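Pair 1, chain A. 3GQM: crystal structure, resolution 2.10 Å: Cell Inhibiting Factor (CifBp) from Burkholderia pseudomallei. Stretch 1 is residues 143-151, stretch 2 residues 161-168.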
# COMPACT_ATOMS: atom_id res chain seq x y z
N ASP A 143 0.76 -18.18 11.39
CA ASP A 143 1.13 -18.33 12.79
C ASP A 143 0.41 -17.25 13.61
O ASP A 143 0.53 -16.06 13.32
CB ASP A 143 2.64 -18.18 12.89
CG ASP A 143 3.22 -18.65 14.20
OD1 ASP A 143 2.68 -18.34 15.28
OD2 ASP A 143 4.29 -19.31 14.13
N SER A 144 -0.36 -17.69 14.60
CA SER A 144 -1.07 -16.80 15.53
C SER A 144 -0.16 -15.81 16.26
O SER A 144 -0.59 -14.74 16.65
CB SER A 144 -1.80 -17.62 16.60
OG SER A 144 -2.88 -18.34 16.04
N HIS A 145 1.11 -16.16 16.41
CA HIS A 145 1.98 -15.27 17.14
C HIS A 145 2.85 -14.40 16.26
O HIS A 145 3.64 -13.62 16.77
CB HIS A 145 2.80 -16.07 18.15
CG HIS A 145 1.94 -16.75 19.16
ND1 HIS A 145 1.39 -16.08 20.24
CD2 HIS A 145 1.46 -18.02 19.23
CE1 HIS A 145 0.64 -16.91 20.93
NE2 HIS A 145 0.67 -18.09 20.35
N LYS A 146 2.70 -14.52 14.95
CA LYS A 146 3.47 -13.69 14.04
C LYS A 146 2.61 -12.56 13.42
O LYS A 146 1.38 -12.71 13.23
CB LYS A 146 4.04 -14.55 12.91
CG LYS A 146 5.29 -15.41 13.21
CD LYS A 146 5.98 -15.81 11.91
CE LYS A 146 6.94 -16.99 12.05
NZ LYS A 146 7.89 -16.86 13.22
N ASN A 147 3.27 -11.44 13.11
CA ASN A 147 2.68 -10.39 12.26
C ASN A 147 2.86 -10.76 10.79
O ASN A 147 3.92 -11.26 10.40
CB ASN A 147 3.35 -9.04 12.51
CG ASN A 147 3.61 -8.78 13.98
OD1 ASN A 147 2.67 -8.63 14.75
ND2 ASN A 147 4.87 -8.74 14.37
N TYR A 148 1.85 -10.50 9.98
CA TYR A 148 1.97 -10.67 8.54
C TYR A 148 1.37 -9.47 7.91
O TYR A 148 0.46 -8.85 8.48
CB TYR A 148 1.16 -11.89 8.03
CG TYR A 148 1.67 -13.18 8.54
CD1 TYR A 148 2.63 -13.91 7.82
CD2 TYR A 148 1.21 -13.69 9.76
CE1 TYR A 148 3.12 -15.12 8.31
CE2 TYR A 148 1.66 -14.89 10.25
CZ TYR A 148 2.61 -15.60 9.54
OH TYR A 148 3.03 -16.78 10.08
N VAL A 149 1.90 -9.15 6.74
CA VAL A 149 1.27 -8.20 5.83
C VAL A 149 1.02 -8.92 4.50
O VAL A 149 1.86 -9.72 4.08
CB VAL A 149 2.09 -6.92 5.66
CG1 VAL A 149 3.54 -7.22 5.15
CG2 VAL A 149 1.37 -5.95 4.72
N VAL A 150 -0.14 -8.69 3.89
CA VAL A 150 -0.54 -9.34 2.65
C VAL A 150 -0.63 -8.28 1.60
O VAL A 150 -1.26 -7.24 1.81
CB VAL A 150 -1.93 -9.99 2.76
CG1 VAL A 150 -2.38 -10.54 1.43
CG2 VAL A 150 -1.93 -11.10 3.83
N ILE A 151 0.04 -8.51 0.48
CA ILE A 151 -0.02 -7.55 -0.61
C ILE A 151 -0.99 -8.12 -1.65
O ILE A 151 -0.90 -9.31 -2.05
CB ILE A 151 1.40 -7.17 -1.19
CG1 ILE A 151 1.28 -6.17 -2.35
CG2 ILE A 151 2.24 -8.44 -1.50
CD1 ILE A 151 2.60 -5.33 -2.65
N PHE A 161 -3.06 -3.09 -2.95
CA PHE A 161 -3.21 -2.54 -1.61
C PHE A 161 -2.68 -3.58 -0.60
O PHE A 161 -2.41 -4.71 -0.94
CB PHE A 161 -4.69 -2.12 -1.31
CG PHE A 161 -5.67 -3.28 -1.28
CD1 PHE A 161 -6.00 -3.89 -0.08
CD2 PHE A 161 -6.32 -3.71 -2.45
CE1 PHE A 161 -6.93 -4.98 -0.03
CE2 PHE A 161 -7.25 -4.75 -2.43
CZ PHE A 161 -7.56 -5.40 -1.19
N LEU A 162 -2.54 -3.17 0.64
CA LEU A 162 -2.02 -4.06 1.66
C LEU A 162 -3.09 -4.34 2.73
O LEU A 162 -3.89 -3.48 3.04
CB LEU A 162 -0.83 -3.39 2.34
CG LEU A 162 0.37 -2.94 1.49
CD1 LEU A 162 1.49 -2.34 2.42
CD2 LEU A 162 0.96 -4.14 0.78
N ILE A 163 -3.06 -5.56 3.25
CA ILE A 163 -3.77 -5.93 4.45
C ILE A 163 -2.73 -6.21 5.54
O ILE A 163 -1.92 -7.10 5.37
CB ILE A 163 -4.59 -7.22 4.23
CG1 ILE A 163 -5.63 -6.97 3.12
CG2 ILE A 163 -5.31 -7.56 5.53
CD1 ILE A 163 -6.14 -8.21 2.40
N ASP A 164 -2.77 -5.43 6.62
CA ASP A 164 -1.87 -5.62 7.74
C ASP A 164 -2.54 -6.54 8.80
O ASP A 164 -3.67 -6.29 9.22
CB ASP A 164 -1.58 -4.25 8.34
CG ASP A 164 -0.45 -4.28 9.36
OD1 ASP A 164 0.11 -5.33 9.66
OD2 ASP A 164 -0.13 -3.21 9.90
N LEU A 165 -1.87 -7.61 9.16
CA LEU A 165 -2.37 -8.59 10.15
C LEU A 165 -1.42 -8.67 11.35
O LEU A 165 -0.69 -9.65 11.51
CB LEU A 165 -2.50 -9.99 9.50
CG LEU A 165 -3.38 -10.04 8.24
CD1 LEU A 165 -3.15 -11.31 7.44
CD2 LEU A 165 -4.86 -9.95 8.61
N PRO A 166 -1.42 -7.65 12.20
CA PRO A 166 -0.48 -7.75 13.32
C PRO A 166 -0.96 -8.79 14.31
O PRO A 166 -2.16 -8.99 14.43
CB PRO A 166 -0.53 -6.36 13.98
CG PRO A 166 -1.81 -5.71 13.50
CD PRO A 166 -2.27 -6.45 12.25
N ALA A 167 -0.04 -9.43 15.03
CA ALA A 167 -0.51 -10.29 16.14
C ALA A 167 -0.88 -9.42 17.36
O ALA A 167 -0.13 -8.53 17.77
CB ALA A 167 0.51 -11.36 16.49
N LEU A 168 -2.09 -9.64 17.86
CA LEU A 168 -2.62 -8.93 19.04
C LEU A 168 -2.85 -9.88 20.23
O LEU A 168 -3.64 -10.84 20.13
CB LEU A 168 -3.90 -8.15 18.69
CG LEU A 168 -3.80 -6.69 18.22
CD1 LEU A 168 -2.48 -6.27 17.54
CD2 LEU A 168 -4.99 -6.39 17.31

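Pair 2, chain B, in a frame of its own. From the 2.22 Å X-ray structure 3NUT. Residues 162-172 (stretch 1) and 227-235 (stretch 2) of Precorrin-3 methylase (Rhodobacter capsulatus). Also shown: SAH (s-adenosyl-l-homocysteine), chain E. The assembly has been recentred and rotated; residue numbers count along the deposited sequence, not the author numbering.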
# COMPACT_ATOMS: atom_id res chain seq x y z
N GLY B 162 -11.58 6.28 15.03
CA GLY B 162 -11.12 4.90 15.09
C GLY B 162 -9.65 4.84 15.45
O GLY B 162 -9.09 3.77 15.68
N ASP B 163 -9.02 6.01 15.49
CA ASP B 163 -7.61 6.13 15.81
C ASP B 163 -6.73 5.43 14.77
O ASP B 163 -5.70 4.82 15.10
CB ASP B 163 -7.29 5.63 17.23
CG ASP B 163 -5.87 6.00 17.68
OD1 ASP B 163 -5.45 7.15 17.42
OD2 ASP B 163 -5.17 5.14 18.27
N PHE B 164 -7.17 5.50 13.51
CA PHE B 164 -6.39 5.09 12.34
C PHE B 164 -5.28 6.09 12.08
O PHE B 164 -5.50 7.31 12.13
CB PHE B 164 -7.29 5.09 11.10
CG PHE B 164 -8.21 3.92 11.00
CD1 PHE B 164 -7.78 2.74 10.44
CD2 PHE B 164 -9.51 4.01 11.44
CE1 PHE B 164 -8.64 1.64 10.32
CE2 PHE B 164 -10.38 2.92 11.33
CZ PHE B 164 -9.93 1.73 10.78
N ALA B 165 -4.09 5.60 11.76
CA ALA B 165 -3.08 6.47 11.19
C ALA B 165 -3.59 6.79 9.79
O ALA B 165 -4.48 6.09 9.28
CB ALA B 165 -1.69 5.77 11.16
N MET B 166 -3.10 7.85 9.17
CA MET B 166 -3.64 8.21 7.84
C MET B 166 -2.62 8.73 6.84
O MET B 166 -1.60 9.35 7.21
CB MET B 166 -4.76 9.24 7.92
CG MET B 166 -5.45 9.40 9.25
SD MET B 166 -6.50 10.86 9.13
CE MET B 166 -7.15 10.94 10.80
N ALA B 167 -2.93 8.52 5.57
CA ALA B 167 -2.16 9.11 4.52
C ALA B 167 -3.04 9.88 3.54
O ALA B 167 -4.08 9.39 3.10
CB ALA B 167 -1.35 8.06 3.79
N PHE B 168 -2.61 11.09 3.20
CA PHE B 168 -3.34 11.97 2.29
C PHE B 168 -2.71 12.04 0.91
O PHE B 168 -1.57 12.44 0.77
CB PHE B 168 -3.46 13.39 2.89
CG PHE B 168 -4.19 13.43 4.21
CD1 PHE B 168 -5.31 12.62 4.43
CD2 PHE B 168 -3.75 14.27 5.24
CE1 PHE B 168 -5.99 12.65 5.65
CE2 PHE B 168 -4.42 14.32 6.47
CZ PHE B 168 -5.54 13.50 6.68
N TYR B 169 -3.48 11.64 -0.10
CA TYR B 169 -3.07 11.77 -1.49
C TYR B 169 -3.72 13.03 -2.07
O TYR B 169 -4.90 13.31 -1.84
CB TYR B 169 -3.46 10.53 -2.30
CG TYR B 169 -2.58 9.28 -2.08
CD1 TYR B 169 -1.75 8.81 -3.09
CD2 TYR B 169 -2.60 8.58 -0.87
CE1 TYR B 169 -0.94 7.67 -2.90
CE2 TYR B 169 -1.81 7.46 -0.67
CZ TYR B 169 -0.98 6.99 -1.69
OH TYR B 169 -0.19 5.86 -1.47
N ASN B 170 -2.93 13.80 -2.82
CA ASN B 170 -3.43 15.01 -3.48
C ASN B 170 -3.87 16.03 -2.44
O ASN B 170 -5.04 16.35 -2.35
CB ASN B 170 -4.60 14.65 -4.40
CG ASN B 170 -4.23 13.62 -5.42
OD1 ASN B 170 -3.34 13.83 -6.22
ND2 ASN B 170 -4.91 12.49 -5.40
N PRO B 171 -2.92 16.54 -1.65
CA PRO B 171 -3.35 17.37 -0.52
C PRO B 171 -3.81 18.77 -0.98
O PRO B 171 -4.86 19.24 -0.54
CB PRO B 171 -2.11 17.43 0.38
CG PRO B 171 -1.01 16.66 -0.33
CD PRO B 171 -1.45 16.52 -1.77
N ARG B 172 -3.05 19.39 -1.88
CA ARG B 172 -3.38 20.72 -2.39
C ARG B 172 -4.13 20.72 -3.72
O ARG B 172 -3.52 20.63 -4.78
CB ARG B 172 -2.12 21.59 -2.54
CG ARG B 172 -1.22 21.67 -1.31
CD ARG B 172 -1.90 22.23 -0.05
NE ARG B 172 -2.66 23.47 -0.24
CZ ARG B 172 -2.14 24.65 -0.59
NH1 ARG B 172 -0.84 24.80 -0.84
NH2 ARG B 172 -2.95 25.70 -0.72
N THR B 227 3.56 16.00 -2.75
CA THR B 227 3.62 15.68 -1.32
C THR B 227 2.52 14.71 -0.93
O THR B 227 1.41 14.76 -1.45
CB THR B 227 3.51 16.99 -0.48
OG1 THR B 227 4.56 17.86 -0.88
CG2 THR B 227 3.63 16.75 1.03
N VAL B 228 2.87 13.80 -0.03
CA VAL B 228 1.90 12.93 0.59
C VAL B 228 2.03 13.18 2.10
O VAL B 228 3.14 13.31 2.63
CB VAL B 228 2.11 11.43 0.16
CG1 VAL B 228 3.44 10.87 0.63
CG2 VAL B 228 0.97 10.55 0.68
N VAL B 229 0.90 13.27 2.77
CA VAL B 229 0.88 13.69 4.16
C VAL B 229 0.48 12.52 5.05
O VAL B 229 -0.60 11.92 4.88
CB VAL B 229 -0.07 14.92 4.38
CG1 VAL B 229 -0.11 15.35 5.86
CG2 VAL B 229 0.31 16.08 3.45
N LEU B 230 1.36 12.18 5.98
CA LEU B 230 1.12 11.07 6.88
C LEU B 230 0.71 11.61 8.24
O LEU B 230 1.33 12.52 8.77
CB LEU B 230 2.35 10.17 7.00
CG LEU B 230 2.99 9.64 5.71
CD1 LEU B 230 4.28 8.90 6.03
CD2 LEU B 230 2.06 8.76 4.88
N VAL B 231 -0.36 11.04 8.76
CA VAL B 231 -0.85 11.37 10.07
C VAL B 231 -0.71 10.12 10.92
O VAL B 231 -1.21 9.06 10.55
CB VAL B 231 -2.34 11.79 10.01
CG1 VAL B 231 -2.76 12.42 11.33
CG2 VAL B 231 -2.58 12.76 8.88
N GLY B 232 -0.03 10.23 12.06
CA GLY B 232 0.12 9.09 12.96
C GLY B 232 -1.16 8.65 13.66
O GLY B 232 -2.21 9.27 13.48
N ASN B 233 -1.06 7.54 14.40
CA ASN B 233 -2.03 7.20 15.44
C ASN B 233 -1.80 8.20 16.60
O ASN B 233 -0.86 9.02 16.55
CB ASN B 233 -1.77 5.79 16.01
CG ASN B 233 -2.02 4.67 15.02
OD1 ASN B 233 -3.16 4.23 14.82
ND2 ASN B 233 -0.95 4.17 14.43
N ALA B 234 -2.60 8.10 17.65
CA ALA B 234 -2.30 8.79 18.90
C ALA B 234 -0.99 8.33 19.54
O ALA B 234 -0.29 9.12 20.16
CB ALA B 234 -3.47 8.64 19.90
N ALA B 235 -0.65 7.05 19.39
CA ALA B 235 0.60 6.50 19.95
C ALA B 235 1.88 6.84 19.16
O ALA B 235 3.00 6.78 19.69
CB ALA B 235 0.47 5.00 20.14
N SAH E . -1.39 5.80 -7.96
CA SAH E . -0.62 6.79 -7.15
CB SAH E . -1.55 7.85 -6.55
CG SAH E . -2.02 8.85 -7.61
SD SAH E . -2.60 10.39 -6.93
C SAH E . 0.03 6.00 -6.07
O SAH E . -0.38 4.85 -5.97
OXT SAH E . 0.92 6.43 -5.30
C5' SAH E . -1.14 11.40 -6.98
C4' SAH E . -0.73 11.86 -5.57
O4' SAH E . 0.06 10.84 -4.95
C3' SAH E . 0.12 13.14 -5.49
O3' SAH E . -0.63 14.35 -5.34
C2' SAH E . 0.93 12.92 -4.22
O2' SAH E . 0.16 13.22 -3.04
C1' SAH E . 1.16 11.42 -4.23
N9 SAH E . 2.46 11.07 -4.85
C8 SAH E . 2.66 10.42 -6.01
N7 SAH E . 4.00 10.26 -6.23
C5 SAH E . 4.68 10.81 -5.20
C6 SAH E . 6.11 11.00 -4.79
N6 SAH E . 7.14 10.55 -5.54
N1 SAH E . 6.36 11.64 -3.62
C2 SAH E . 5.36 12.11 -2.84
N3 SAH E . 4.05 11.97 -3.16
C4 SAH E . 3.65 11.35 -4.30
O HOH W 1 -2.89 5.06 19.10

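The two pairs differ most at the end of the ladder where stretch 1 offers a polar side chain to a backbone amide of stretch 2: an asparagine in pair 1, an aspartate two positions earlier in pair 2. In pair 1, N147(A) does it: its OD1 accepts from A167(A) N at 2.8 Å, and its chi1 of -42° brings the amide end closer to the other stretch than the sideways CA-to-CB bond alone would. The matching position in pair 2 is A165(B), which has no polar group to offer. There the acceptor sits two residues earlier, at D163(B), which matches H145(A); D163(B) OD1 accepts a hydrogen bond from A234(B) N at 3.0 Å. A water extends that clasp, donating to D163(B) OD2 at 2.4 Å and accepting from A235(B) N at 3.0 Å.

Beneath this difference lies one backbone plan. Two antiparallel strands, with N-to-C directions 162° apart in pair 1 and 167° in pair 2, superpose at 0.7 Å over 14 residues. Y148(A) and L165(A) fall on M166(B) and V231(B), and both couples are joined by two hydrogen bonds: 3.1 Å from Y148(A) N to L165(A) O and 2.7 Å from L165(A) N to Y148(A) O, against 2.6 Å from M166(B) N to V231(B) O and 2.6 Å from V231(B) N to M166(B) O. V150(A) with I163(A) and F168(B) with V229(B) repeat the pattern. Between these rungs, V149(A) with D164(A) matches A167(B) with L230(B), the couple without direct backbone hydrogen bonds.

On the face carrying V150(A), I163(A) and L165(A), branched aliphatics do the filling: V150(A) CG2 reaches L165(A) CD1 at 3.8 Å. In pair 2 the larger F168(B) replaces V150(A), and the smaller V231(B) replaces L165(A). The ring spans the diagonal, with CE2 3.4 Å from V231(B) CG2, while CD2 lies 3.8 Å from V229(B) CB. Bulk has moved from one strand to the other, yet the diagonal contact persists.

The opposite face is solved differently. Pair 1 sets V149(A) CG2 4.1 Å from L162(A) CB, and its directly paired D164(A) is a buried acid whose carboxylate oxygens are hydrogen-bonded elsewhere in the structure. Pair 2 puts the small A167(B) there and lets L230(B) reach in, CD2 to A167(B) CB at 3.6 Å. The lesson for design is that the backbone ladder fixes the register, while each face can distribute its side-chain volume between the strands in more than one way.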